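Local coordinates for protein 1-Cys peroxiredoxin (Vibrio vulnificus MO6-24/O, PDB 5K2I) that probably reduces hydrogen peroxide as a 1-Cys peroxiredoxin of the thioredoxin superfamily and is implicated in scavenging nitric oxide, at residues 31-36 with 68-73; 35-40 with 123-128; 42-47 with 82-87; 75-80 with 119-124. All coordinates share one frame; numbering follows the deposited sequence.

Contacts 1 and 2 share strand 34-40: contact 1 joins it to its parallel neighbour 70-75, contact 2 to the antiparallel strand 120-130, so the two continue one sheet. Contact 2 lies deep and is apolar apart from its backbone bonds, whereas contact 1 reaches the surface at its start, where an aspartate carboxylate takes a backbone role. Contact 3 joins the loop after strand 34-40 to helix 79-88 and is largely buried, with F44 exposed; contact 4, only partly buried, joins the end of strand 70-75 to the start of strand 120-130. Neither has a direct hydrogen bond between its segments. N77 links these two through A43, while R124 ties contact 2 to the loop of contact 3.

Contact 1: 31-36 with 68-73; sequences AGKKVV and VDLIAS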
loop_
_atom_site.group_PDB
_atom_site.type_symbol
_atom_site.label_atom_id
_atom_site.label_comp_id
_atom_site.label_asym_id
_atom_site.label_seq_id
_atom_site.Cartn_x
_atom_site.Cartn_y
_atom_site.Cartn_z
ATOM N N ALA A 31 -16.811 -17.227 21.339
ATOM C CA ALA A 31 -17.922 -18.174 21.408
ATOM C C ALA A 31 -19.259 -17.450 21.543
ATOM O O ALA A 31 -19.370 -16.501 22.330
ATOM C CB ALA A 31 -17.727 -19.138 22.576
ATOM N N GLY A 32 -20.255 -17.906 20.786
ATOM C CA GLY A 32 -21.605 -17.373 20.898
ATOM C C GLY A 32 -21.771 -15.959 20.388
ATOM O O GLY A 32 -22.785 -15.319 20.652
ATOM N N LYS A 33 -20.789 -15.473 19.638
ATOM C CA LYS A 33 -20.797 -14.097 19.154
ATOM C C LYS A 33 -20.560 -14.025 17.661
ATOM O O LYS A 33 -19.919 -14.909 17.074
ATOM C CB LYS A 33 -19.719 -13.257 19.854
ATOM C CG LYS A 33 -19.899 -13.068 21.353
ATOM C CD LYS A 33 -18.677 -12.390 21.943
ATOM C CE LYS A 33 -18.624 -12.535 23.450
ATOM N NZ LYS A 33 -19.432 -11.500 24.121
ATOM N N LYS A 34 -21.092 -12.970 17.050
ATOM C CA LYS A 34 -20.677 -12.540 15.728
ATOM C C LYS A 34 -19.587 -11.492 15.924
ATOM O O LYS A 34 -19.798 -10.440 16.548
ATOM C CB LYS A 34 -21.834 -11.970 14.922
ATOM C CG LYS A 34 -21.416 -11.648 13.490
ATOM C CD LYS A 34 -22.528 -10.957 12.702
ATOM C CE LYS A 34 -23.724 -11.866 12.458
ATOM N NZ LYS A 34 -23.384 -13.031 11.597
ATOM N N VAL A 35 -18.403 -11.804 15.424
ATOM C CA VAL A 35 -17.212 -11.007 15.665
ATOM C C VAL A 35 -16.624 -10.504 14.367
ATOM O O VAL A 35 -16.545 -11.247 13.399
ATOM C CB VAL A 35 -16.143 -11.836 16.414
ATOM C CG1 VAL A 35 -14.846 -11.057 16.590
ATOM C CG2 VAL A 35 -16.677 -12.293 17.752
ATOM N N VAL A 36 -16.252 -9.235 14.338
ATOM C CA VAL A 36 -15.460 -8.712 13.238
ATOM C C VAL A 36 -14.026 -8.582 13.733
ATOM O O VAL A 36 -13.780 -7.945 14.750
ATOM C CB VAL A 36 -15.992 -7.366 12.736
ATOM C CG1 VAL A 36 -14.976 -6.706 11.801
ATOM C CG2 VAL A 36 -17.328 -7.572 12.045
ATOM N N VAL A 68 -23.254 -7.335 14.876
ATOM C CA VAL A 68 -21.907 -7.633 15.351
ATOM C C VAL A 68 -21.826 -7.405 16.857
ATOM O O VAL A 68 -22.225 -6.349 17.349
ATOM C CB VAL A 68 -20.855 -6.779 14.602
ATOM C CG1 VAL A 68 -19.466 -6.958 15.208
ATOM C CG2 VAL A 68 -20.846 -7.149 13.121
ATOM N N ASP A 69 -21.329 -8.394 17.594
ATOM C CA ASP A 69 -21.245 -8.295 19.046
ATOM C C ASP A 69 -19.938 -7.697 19.512
ATOM O O ASP A 69 -19.854 -7.092 20.579
ATOM C CB ASP A 69 -21.397 -9.675 19.683
ATOM C CG ASP A 69 -22.739 -10.305 19.394
ATOM O OD1 ASP A 69 -23.759 -9.736 19.840
ATOM O OD2 ASP A 69 -22.788 -11.363 18.726
ATOM N N LEU A 70 -18.902 -7.890 18.709
ATOM C CA LEU A 70 -17.552 -7.570 19.120
ATOM C C LEU A 70 -16.733 -7.233 17.892
ATOM O O LEU A 70 -16.791 -7.960 16.903
ATOM C CB LEU A 70 -16.935 -8.752 19.862
ATOM C CG LEU A 70 -15.523 -8.603 20.390
ATOM C CD1 LEU A 70 -15.488 -7.521 21.460
ATOM C CD2 LEU A 70 -15.055 -9.950 20.952
ATOM N N ILE A 71 -16.008 -6.119 17.946
ATOM C CA ILE A 71 -15.047 -5.742 16.911
ATOM C C ILE A 71 -13.671 -5.775 17.530
ATOM O O ILE A 71 -13.463 -5.164 18.571
ATOM C CB ILE A 71 -15.308 -4.332 16.360
ATOM C CG1 ILE A 71 -16.756 -4.198 15.887
ATOM C CG2 ILE A 71 -14.311 -3.993 15.241
ATOM C CD1 ILE A 71 -17.155 -2.766 15.562
ATOM N N ALA A 72 -12.732 -6.476 16.900
ATOM C CA ALA A 72 -11.413 -6.656 17.467
ATOM C C ALA A 72 -10.327 -6.387 16.438
ATOM O O ALA A 72 -10.472 -6.699 15.255
ATOM C CB ALA A 72 -11.257 -8.068 18.039
ATOM N N SER A 73 -9.253 -5.789 16.925
ATOM C CA SER A 73 -8.060 -5.477 16.162
ATOM C C SER A 73 -6.943 -6.407 16.606
ATOM O O SER A 73 -6.666 -6.499 17.800
ATOM C CB SER A 73 -7.675 -4.012 16.396
ATOM O OG SER A 73 -6.402 -3.709 15.871
#
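V36 and V68 meet methyl to methyl, their side chains crossing at about a right angle, with CG2 of V36 3.7 Å from CG2 of V68. The other V68 branch, CG1, also reaches that methyl, at 3.9 Å from V36 CG2. V36 can offer CG2 to V68 because this branch lies beside its own backbone N, while CG1, anti to that N (chi1 168°), turns to the I71 side. On the reverse face of the sheet V35 and L70 run side by side in the same direction, V35 CG2 resting 4.1 Å from L70 CB, and both also touch F30. Between these layers the backbone of V36 both gives and takes: V36 N donates to L70 O at 2.9 Å, and A72 N donates to V36 O at 2.8 Å. Before L70, the side chain of D69 turns back to segment 31-36 and does what a backbone carbonyl would do, its OD2 accepting from K34 N at 2.9 Å through the anti lone pair. D69 N in turn donates to K34 O over 2.8 Å, so one residue grips both polar groups of the K34 backbone. The amino end of K34 leads elsewhere, to a salt bridge with D130. Helix 53-65 packs on V36 and I71 through Y56, A60 and L63, completing the beta-alpha-beta crossover of a thioredoxin-type fold.

Contact 2: 35-40 with 123-128; sequences VVLFAV and QRYAMI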
loop_
_atom_site.group_PDB
_atom_site.type_symbol
_atom_site.label_atom_id
_atom_site.label_comp_id
_atom_site.label_asym_id
_atom_site.label_seq_id
_atom_site.Cartn_x
_atom_site.Cartn_y
_atom_site.Cartn_z
ATOM N N VAL A 35 -18.403 -11.804 15.424
ATOM C CA VAL A 35 -17.212 -11.007 15.665
ATOM C C VAL A 35 -16.624 -10.504 14.367
ATOM O O VAL A 35 -16.545 -11.247 13.399
ATOM C CB VAL A 35 -16.143 -11.836 16.414
ATOM C CG1 VAL A 35 -14.846 -11.057 16.590
ATOM C CG2 VAL A 35 -16.677 -12.293 17.752
ATOM N N VAL A 36 -16.252 -9.235 14.338
ATOM C CA VAL A 36 -15.460 -8.712 13.238
ATOM C C VAL A 36 -14.026 -8.582 13.733
ATOM O O VAL A 36 -13.780 -7.945 14.750
ATOM C CB VAL A 36 -15.992 -7.366 12.736
ATOM C CG1 VAL A 36 -14.976 -6.706 11.801
ATOM C CG2 VAL A 36 -17.328 -7.572 12.045
ATOM N N LEU A 37 -13.095 -9.246 13.050
ATOM C CA LEU A 37 -11.677 -9.202 13.392
ATOM C C LEU A 37 -10.905 -8.666 12.213
ATOM O O LEU A 37 -11.088 -9.145 11.093
ATOM C CB LEU A 37 -11.176 -10.597 13.756
ATOM C CG LEU A 37 -9.694 -10.792 14.081
ATOM C CD1 LEU A 37 -9.368 -10.111 15.388
ATOM C CD2 LEU A 37 -9.350 -12.276 14.146
ATOM N N PHE A 38 -10.045 -7.681 12.438
ATOM C CA PHE A 38 -9.211 -7.193 11.343
ATOM C C PHE A 38 -7.767 -7.093 11.800
ATOM O O PHE A 38 -7.481 -6.837 12.977
ATOM C CB PHE A 38 -9.717 -5.834 10.791
ATOM C CG PHE A 38 -9.644 -4.705 11.777
ATOM C CD1 PHE A 38 -10.670 -4.503 12.680
ATOM C CD2 PHE A 38 -8.544 -3.866 11.810
ATOM C CE1 PHE A 38 -10.610 -3.472 13.601
ATOM C CE2 PHE A 38 -8.471 -2.837 12.725
ATOM C CZ PHE A 38 -9.503 -2.640 13.622
ATOM N N ALA A 39 -6.862 -7.333 10.856
ATOM C CA ALA A 39 -5.436 -7.357 11.134
ATOM C C ALA A 39 -4.675 -6.312 10.340
ATOM O O ALA A 39 -5.080 -5.937 9.230
ATOM C CB ALA A 39 -4.867 -8.740 10.828
ATOM N N VAL A 40 -3.554 -5.886 10.915
ATOM C CA VAL A 40 -2.625 -4.954 10.291
ATOM C C VAL A 40 -1.215 -5.496 10.453
ATOM O O VAL A 40 -0.985 -6.382 11.279
ATOM C CB VAL A 40 -2.719 -3.541 10.918
ATOM C CG1 VAL A 40 -4.091 -2.933 10.641
ATOM C CG2 VAL A 40 -2.399 -3.585 12.428
ATOM N N GLN A 123 -0.307 -10.182 7.404
ATOM C CA GLN A 123 -0.957 -9.538 6.264
ATOM C C GLN A 123 -2.174 -8.770 6.760
ATOM O O GLN A 123 -2.702 -9.068 7.843
ATOM C CB GLN A 123 -1.374 -10.576 5.223
ATOM C CG GLN A 123 -0.187 -11.294 4.578
ATOM C CD GLN A 123 -0.629 -12.459 3.700
ATOM O OE1 GLN A 123 -0.130 -13.586 3.836
ATOM N NE2 GLN A 123 -1.567 -12.198 2.806
ATOM N N ARG A 124 -2.645 -7.833 5.945
ATOM C CA ARG A 124 -3.918 -7.162 6.194
ATOM C C ARG A 124 -5.074 -8.051 5.774
ATOM O O ARG A 124 -5.102 -8.540 4.653
ATOM C CB ARG A 124 -3.991 -5.842 5.425
ATOM C CG ARG A 124 -2.974 -4.825 5.884
ATOM C CD ARG A 124 -3.138 -3.493 5.154
ATOM N NE ARG A 124 -2.084 -2.557 5.535
ATOM C CZ ARG A 124 -0.896 -2.507 4.942
ATOM N NH1 ARG A 124 -0.618 -3.333 3.942
ATOM N NH2 ARG A 124 0.022 -1.639 5.351
ATOM N N TYR A 125 -6.023 -8.269 6.681
ATOM C CA TYR A 125 -7.223 -9.010 6.356
ATOM C C TYR A 125 -8.343 -8.608 7.305
ATOM O O TYR A 125 -8.099 -7.994 8.355
ATOM C CB TYR A 125 -6.978 -10.538 6.423
ATOM C CG TYR A 125 -6.652 -11.060 7.822
ATOM C CD1 TYR A 125 -7.657 -11.265 8.761
ATOM C CD2 TYR A 125 -5.340 -11.315 8.205
ATOM C CE1 TYR A 125 -7.366 -11.713 10.040
ATOM C CE2 TYR A 125 -5.040 -11.779 9.482
ATOM C CZ TYR A 125 -6.059 -11.961 10.392
ATOM O OH TYR A 125 -5.755 -12.398 11.664
ATOM N N ALA A 126 -9.560 -8.997 6.965
ATOM C CA ALA A 126 -10.681 -8.827 7.874
ATOM C C ALA A 126 -11.588 -10.030 7.761
ATOM O O ALA A 126 -11.739 -10.615 6.678
ATOM C CB ALA A 126 -11.442 -7.541 7.578
ATOM N N MET A 127 -12.167 -10.397 8.895
ATOM C CA MET A 127 -13.033 -11.557 9.021
ATOM C C MET A 127 -14.349 -11.221 9.694
ATOM O O MET A 127 -14.401 -10.355 10.587
ATOM C CB MET A 127 -12.386 -12.634 9.886
ATOM C CG MET A 127 -11.190 -13.317 9.371
ATOM S SD MET A 127 -10.664 -14.395 10.728
ATOM C CE MET A 127 -9.335 -15.243 9.890
ATOM N N ILE A 128 -15.390 -11.947 9.302
ATOM C CA ILE A 128 -16.567 -12.112 10.146
ATOM C C ILE A 128 -16.521 -13.534 10.695
ATOM O O ILE A 128 -16.388 -14.494 9.933
ATOM C CB ILE A 128 -17.876 -11.885 9.375
ATOM C CG1 ILE A 128 -17.914 -10.467 8.792
ATOM C CG2 ILE A 128 -19.099 -12.143 10.276
ATOM C CD1 ILE A 128 -19.022 -10.246 7.765
#
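A39 presses its methyl onto one face of the Y125 ring. At chi1 65° the ring bond leaves the tyrosine CB between the backbone N and the carbonyl carbon, which swings the ring across toward the neighbouring strand. CG is only grazed, at 4.2 Å from A39 CB. Along one ring side the gap then narrows: CD2 is 3.7 Å from A39 CB, and CE2, at 3.3 Å from the same methyl, makes the tightest touch. CZ follows at 3.5 Å from A39 CB, so the methyl sits toward the rim, 23° off the normal through the ring centre. The tip, OH, passes the same methyl at 3.9 Å from A39 CB. Beside this pair L37 CD2 lies 4.2 Å from M127 SD, and helix 103-108 closes over the layer with F104 and L108. F38 and A126 pack through their CB atoms on the other face. L37 and M127 exchange two backbone hydrogen bonds, and A39 N donates to Y125 O at 2.9 Å. Polarity across this antiparallel pair is thus confined to the backbone, while the side chains contribute apolar and CH-pi packing.

Contact 3: 42-47 with 82-87; sequences GAFTPT and MKAWGE
A43 and F44, the two central residues of a type II turn from G42 to T45, both lie against one face of the W85 indole. The CA of A43 is the bump over the middle of the six-membered ring, 3.8 Å from its centroid and 17° off the normal, while A43 CB sits above the CD2-CE3 bond, 3.6 Å from W85 CD2. M82 borders the same methyl: its chain, bent at chi2 and chi3, brings SD to 4.0 Å from A43 CB. On that same side of the indole its CD1 lies over the centre of the F44 ring. The two aromatic side chains slide past each other in opposite directions with ring planes at 48°, and F44 CE2 comes within 3.7 Å of W85 CB, where the indole leaves the helix. W85 can reach out to the turn because its CG is anti to the backbone N (chi1 -171°). Within the turn G42 O accepts from both T45 N and T45 OG1, the latter at 2.7 Å. F44 N lies above the indole at 3.2 Å from W85 NE1, yet both are donors and form no bond. A water instead donates to T45 O at 2.8 Å. Apolar and CH-pi packing therefore holds helix 79-88 to the loop carrying the PxxxTxxC motif of peroxiredoxins; the polar link between the two segments is that water, weakly bound to NE1, while A43 N donates to N77 OD1 just ahead of the helix.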
loop_
_atom_site.group_PDB
_atom_site.type_symbol
_atom_site.label_atom_id
_atom_site.label_comp_id
_atom_site.label_asym_id
_atom_site.label_seq_id
_atom_site.Cartn_x
_atom_site.Cartn_y
_atom_site.Cartn_z
ATOM N N GLY A 42 1.210 -3.868 11.662
ATOM C CA GLY A 42 1.757 -3.372 12.910
ATOM C C GLY A 42 0.942 -2.234 13.477
ATOM O O GLY A 42 0.416 -1.395 12.732
ATOM N N ALA A 43 0.826 -2.207 14.798
ATOM C CA ALA A 43 0.300 -1.029 15.472
ATOM C C ALA A 43 1.121 0.185 15.049
ATOM O O ALA A 43 2.331 0.091 14.863
ATOM C CB ALA A 43 0.343 -1.207 16.984
ATOM N N PHE A 44 0.436 1.314 14.880
ATOM C CA PHE A 44 1.034 2.606 14.500
ATOM C C PHE A 44 1.570 2.650 13.060
ATOM O O PHE A 44 2.114 3.681 12.643
ATOM C CB PHE A 44 2.159 3.025 15.477
ATOM C CG PHE A 44 1.686 3.314 16.881
ATOM C CD1 PHE A 44 1.104 4.541 17.200
ATOM C CD2 PHE A 44 1.820 2.364 17.887
ATOM C CE1 PHE A 44 0.679 4.809 18.501
ATOM C CE2 PHE A 44 1.398 2.633 19.193
ATOM C CZ PHE A 44 0.826 3.856 19.495
ATOM N N THR A 45 1.432 1.575 12.295
ATOM C CA THR A 45 1.893 1.605 10.903
ATOM C C THR A 45 0.798 2.157 9.991
ATOM O O THR A 45 -0.387 2.130 10.325
ATOM C CB THR A 45 2.355 0.202 10.379
ATOM O OG1 THR A 45 1.230 -0.677 10.242
ATOM C CG2 THR A 45 3.409 -0.392 11.289
ATOM N N PRO A 46 1.191 2.679 8.824
ATOM C CA PRO A 46 0.145 3.256 7.980
ATOM C C PRO A 46 -0.586 2.191 7.175
ATOM O O PRO A 46 0.019 1.260 6.627
ATOM C CB PRO A 46 0.910 4.229 7.085
ATOM C CG PRO A 46 2.308 3.734 7.072
ATOM C CD PRO A 46 2.551 3.003 8.364
ATOM N N THR A 47 -1.910 2.311 7.176
ATOM C CA THR A 47 -2.814 1.499 6.370
ATOM C C THR A 47 -3.893 2.475 5.936
ATOM O O THR A 47 -4.197 3.400 6.692
ATOM C CB THR A 47 -3.423 0.319 7.171
ATOM O OG1 THR A 47 -2.394 -0.624 7.508
ATOM C CG2 THR A 47 -4.524 -0.386 6.382
ATOM N N MET A 82 -0.175 -2.725 21.782
ATOM C CA MET A 82 -1.565 -2.713 21.313
ATOM C C MET A 82 -2.465 -1.826 22.182
ATOM O O MET A 82 -3.330 -1.111 21.663
ATOM C CB MET A 82 -2.142 -4.133 21.239
ATOM C CG MET A 82 -1.520 -5.008 20.143
ATOM S SD MET A 82 -1.720 -4.324 18.473
ATOM C CE MET A 82 -3.456 -4.643 18.175
ATOM N N LYS A 83 -2.259 -1.867 23.498
ATOM C CA LYS A 83 -2.996 -0.996 24.396
ATOM C C LYS A 83 -2.699 0.473 24.096
ATOM O O LYS A 83 -3.615 1.287 24.019
ATOM C CB LYS A 83 -2.659 -1.329 25.849
ATOM C CG LYS A 83 -3.384 -0.459 26.865
ATOM C CD LYS A 83 -3.168 -1.001 28.272
ATOM C CE LYS A 83 -3.947 -0.194 29.296
ATOM N NZ LYS A 83 -3.431 1.197 29.347
ATOM N N ALA A 84 -1.425 0.793 23.885
ATOM C CA ALA A 84 -1.030 2.168 23.600
ATOM C C ALA A 84 -1.649 2.645 22.293
ATOM O O ALA A 84 -2.077 3.790 22.173
ATOM C CB ALA A 84 0.471 2.285 23.548
ATOM N N TRP A 85 -1.719 1.755 21.311
ATOM C CA TRP A 85 -2.245 2.125 20.005
ATOM C C TRP A 85 -3.744 2.400 20.072
ATOM O O TRP A 85 -4.237 3.382 19.498
ATOM C CB TRP A 85 -1.953 1.018 18.995
ATOM C CG TRP A 85 -2.270 1.372 17.567
ATOM C CD1 TRP A 85 -2.072 2.580 16.942
ATOM C CD2 TRP A 85 -2.833 0.501 16.585
ATOM N NE1 TRP A 85 -2.476 2.501 15.632
ATOM C CE2 TRP A 85 -2.955 1.237 15.384
ATOM C CE3 TRP A 85 -3.252 -0.835 16.607
ATOM C CZ2 TRP A 85 -3.478 0.683 14.208
ATOM C CZ3 TRP A 85 -3.769 -1.390 15.435
ATOM C CH2 TRP A 85 -3.889 -0.625 14.257
ATOM N N GLY A 86 -4.474 1.544 20.782
ATOM C CA GLY A 86 -5.893 1.788 20.995
ATOM C C GLY A 86 -6.154 3.119 21.694
ATOM O O GLY A 86 -7.069 3.854 21.326
ATOM N N GLU A 87 -5.341 3.434 22.698
ATOM C CA GLU A 87 -5.479 4.708 23.412
ATOM C C GLU A 87 -5.198 5.900 22.489
ATOM O O GLU A 87 -5.946 6.882 22.499
ATOM C CB GLU A 87 -4.560 4.731 24.641
ATOM C CG GLU A 87 -5.072 3.843 25.764
ATOM C CD GLU A 87 -4.029 3.537 26.821
ATOM O OE1 GLU A 87 -2.867 3.968 26.665
ATOM O OE2 GLU A 87 -4.380 2.855 27.808
HETATM O O HOH W 1 -1.640 3.226 12.603
#

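Contact 4: 75-80 with 119-124; sequences SVNDAF and GLRSQR
V76 faces the 120-122 strand from the centre of an inverse gamma turn, one methyl to each end of that strand. Its CG1 lies 3.5 Å from L120 O, and its CG2, beside the valine N, is 3.7 Å from S122 N. T105 and A102 also pack directly on the valine. R121 lies on the carbonyl side of V76: bent at chi2 (-65°), its chain brings CD to 3.6 Å from V76 O, and this oxygen stands over one face of the guanidinium. A water spans the two backbones between these packed groups, accepting from V76 N at 2.9 Å and from S122 N at 2.9 Å. It thereby supplies the polar link that the segments lack directly. In the next shell the guanidinium is held by P41 O on NH1 and by G118 O on NE. N77 crosses it obliquely, ND2 being 4.1 Å from R121 NH1 and the amide plane turned 76° from the guanidinium. That amide is positioned in turn by S75, whose OG donates to N77 OD1 at 2.7 Å, while A43 N donates to the same oxygen. The gamma turn links strand 70-75 to helix 79-88, where D78 takes the N-cap position, its capping bond to F80 N being weak. In segment 119-124, S122 OG donates to Q123 O at 2.8 Å, in the carbonyl plane and on a lone pair.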
loop_
_atom_site.group_PDB
_atom_site.type_symbol
_atom_site.label_atom_id
_atom_site.label_comp_id
_atom_site.label_asym_id
_atom_site.label_seq_id
_atom_site.Cartn_x
_atom_site.Cartn_y
_atom_site.Cartn_z
ATOM N N SER A 75 -2.760 -7.732 15.750
ATOM C CA SER A 75 -1.494 -7.465 15.085
ATOM C C SER A 75 -0.409 -8.313 15.740
ATOM O O SER A 75 -0.547 -8.735 16.898
ATOM C CB SER A 75 -1.136 -5.974 15.165
ATOM O OG SER A 75 0.007 -5.701 14.365
ATOM N N VAL A 76 0.662 -8.561 14.998
ATOM C CA VAL A 76 1.871 -9.137 15.570
ATOM C C VAL A 76 2.614 -7.989 16.246
ATOM O O VAL A 76 3.482 -7.326 15.661
ATOM C CB VAL A 76 2.741 -9.845 14.513
ATOM C CG1 VAL A 76 3.948 -10.481 15.189
ATOM C CG2 VAL A 76 1.920 -10.909 13.789
ATOM N N ASN A 77 2.175 -7.741 17.475
ATOM C CA ASN A 77 2.718 -6.758 18.407
ATOM C C ASN A 77 2.459 -7.319 19.789
ATOM O O ASN A 77 1.597 -8.187 19.946
ATOM C CB ASN A 77 2.037 -5.389 18.302
ATOM C CG ASN A 77 2.465 -4.598 17.076
ATOM O OD1 ASN A 77 1.737 -4.542 16.083
ATOM N ND2 ASN A 77 3.628 -3.962 17.147
ATOM N N ASP A 78 3.154 -6.803 20.793
ATOM C CA ASP A 78 2.850 -7.200 22.164
ATOM C C ASP A 78 1.683 -6.396 22.719
ATOM O O ASP A 78 1.271 -5.378 22.143
ATOM C CB ASP A 78 4.065 -7.026 23.060
ATOM C CG ASP A 78 4.508 -5.595 23.124
ATOM O OD1 ASP A 78 3.878 -4.844 23.906
ATOM O OD2 ASP A 78 5.455 -5.233 22.387
ATOM N N ALA A 79 1.159 -6.862 23.849
ATOM C CA ALA A 79 -0.032 -6.282 24.434
ATOM C C ALA A 79 0.162 -4.850 24.937
ATOM O O ALA A 79 -0.806 -4.093 24.975
ATOM C CB ALA A 79 -0.534 -7.190 25.573
ATOM N N PHE A 80 1.379 -4.465 25.319
ATOM C CA PHE A 80 1.578 -3.069 25.751
ATOM C C PHE A 80 1.465 -2.116 24.566
ATOM O O PHE A 80 0.814 -1.067 24.658
ATOM C CB PHE A 80 2.936 -2.874 26.437
ATOM C CG PHE A 80 3.092 -3.667 27.707
ATOM C CD1 PHE A 80 2.355 -3.353 28.830
ATOM C CD2 PHE A 80 3.959 -4.747 27.755
ATOM C CE1 PHE A 80 2.490 -4.093 30.002
ATOM C CE2 PHE A 80 4.106 -5.496 28.923
ATOM C CZ PHE A 80 3.359 -5.170 30.044
ATOM N N GLY A 119 10.477 -7.812 11.076
ATOM C CA GLY A 119 10.435 -9.259 11.090
ATOM C C GLY A 119 9.111 -9.805 10.574
ATOM O O GLY A 119 8.463 -9.202 9.708
ATOM N N LEU A 120 8.698 -10.950 11.112
ATOM C CA LEU A 120 7.467 -11.578 10.655
ATOM C C LEU A 120 6.257 -10.846 11.230
ATOM O O LEU A 120 6.164 -10.662 12.447
ATOM C CB LEU A 120 7.442 -13.052 11.056
ATOM C CG LEU A 120 6.497 -13.951 10.265
ATOM C CD1 LEU A 120 7.004 -14.154 8.834
ATOM C CD2 LEU A 120 6.329 -15.287 10.983
ATOM N N ARG A 121 5.349 -10.417 10.357
ATOM C CA ARG A 121 4.138 -9.707 10.774
ATOM C C ARG A 121 2.916 -10.336 10.112
ATOM O O ARG A 121 3.035 -11.335 9.400
ATOM C CB ARG A 121 4.239 -8.225 10.396
ATOM C CG ARG A 121 5.423 -7.499 11.028
ATOM C CD ARG A 121 5.270 -7.432 12.546
ATOM N NE ARG A 121 6.295 -6.596 13.176
ATOM C CZ ARG A 121 6.124 -5.321 13.536
ATOM N NH1 ARG A 121 4.965 -4.710 13.315
ATOM N NH2 ARG A 121 7.118 -4.659 14.135
ATOM N N SER A 122 1.747 -9.738 10.311
ATOM C CA SER A 122 0.529 -10.210 9.670
ATOM C C SER A 122 0.265 -9.475 8.368
ATOM O O SER A 122 0.554 -8.283 8.248
ATOM C CB SER A 122 -0.673 -10.007 10.591
ATOM O OG SER A 122 -1.854 -10.537 10.011
ATOM N N GLN A 123 -0.307 -10.182 7.404
ATOM C CA GLN A 123 -0.957 -9.538 6.264
ATOM C C GLN A 123 -2.174 -8.770 6.760
ATOM O O GLN A 123 -2.702 -9.068 7.843
ATOM C CB GLN A 123 -1.374 -10.576 5.223
ATOM C CG GLN A 123 -0.187 -11.294 4.578
ATOM C CD GLN A 123 -0.629 -12.459 3.700
ATOM O OE1 GLN A 123 -0.130 -13.586 3.836
ATOM N NE2 GLN A 123 -1.567 -12.198 2.806
ATOM N N ARG A 124 -2.645 -7.833 5.945
ATOM C CA ARG A 124 -3.918 -7.162 6.194
ATOM C C ARG A 124 -5.074 -8.051 5.774
ATOM O O ARG A 124 -5.102 -8.540 4.653
ATOM C CB ARG A 124 -3.991 -5.842 5.425
ATOM C CG ARG A 124 -2.974 -4.825 5.884
ATOM C CD ARG A 124 -3.138 -3.493 5.154
ATOM N NE ARG A 124 -2.084 -2.557 5.535
ATOM C CZ ARG A 124 -0.896 -2.507 4.942
ATOM N NH1 ARG A 124 -0.618 -3.333 3.942
ATOM N NH2 ARG A 124 0.022 -1.639 5.351
HETATM O O HOH W 2 1.182 -7.701 12.301
#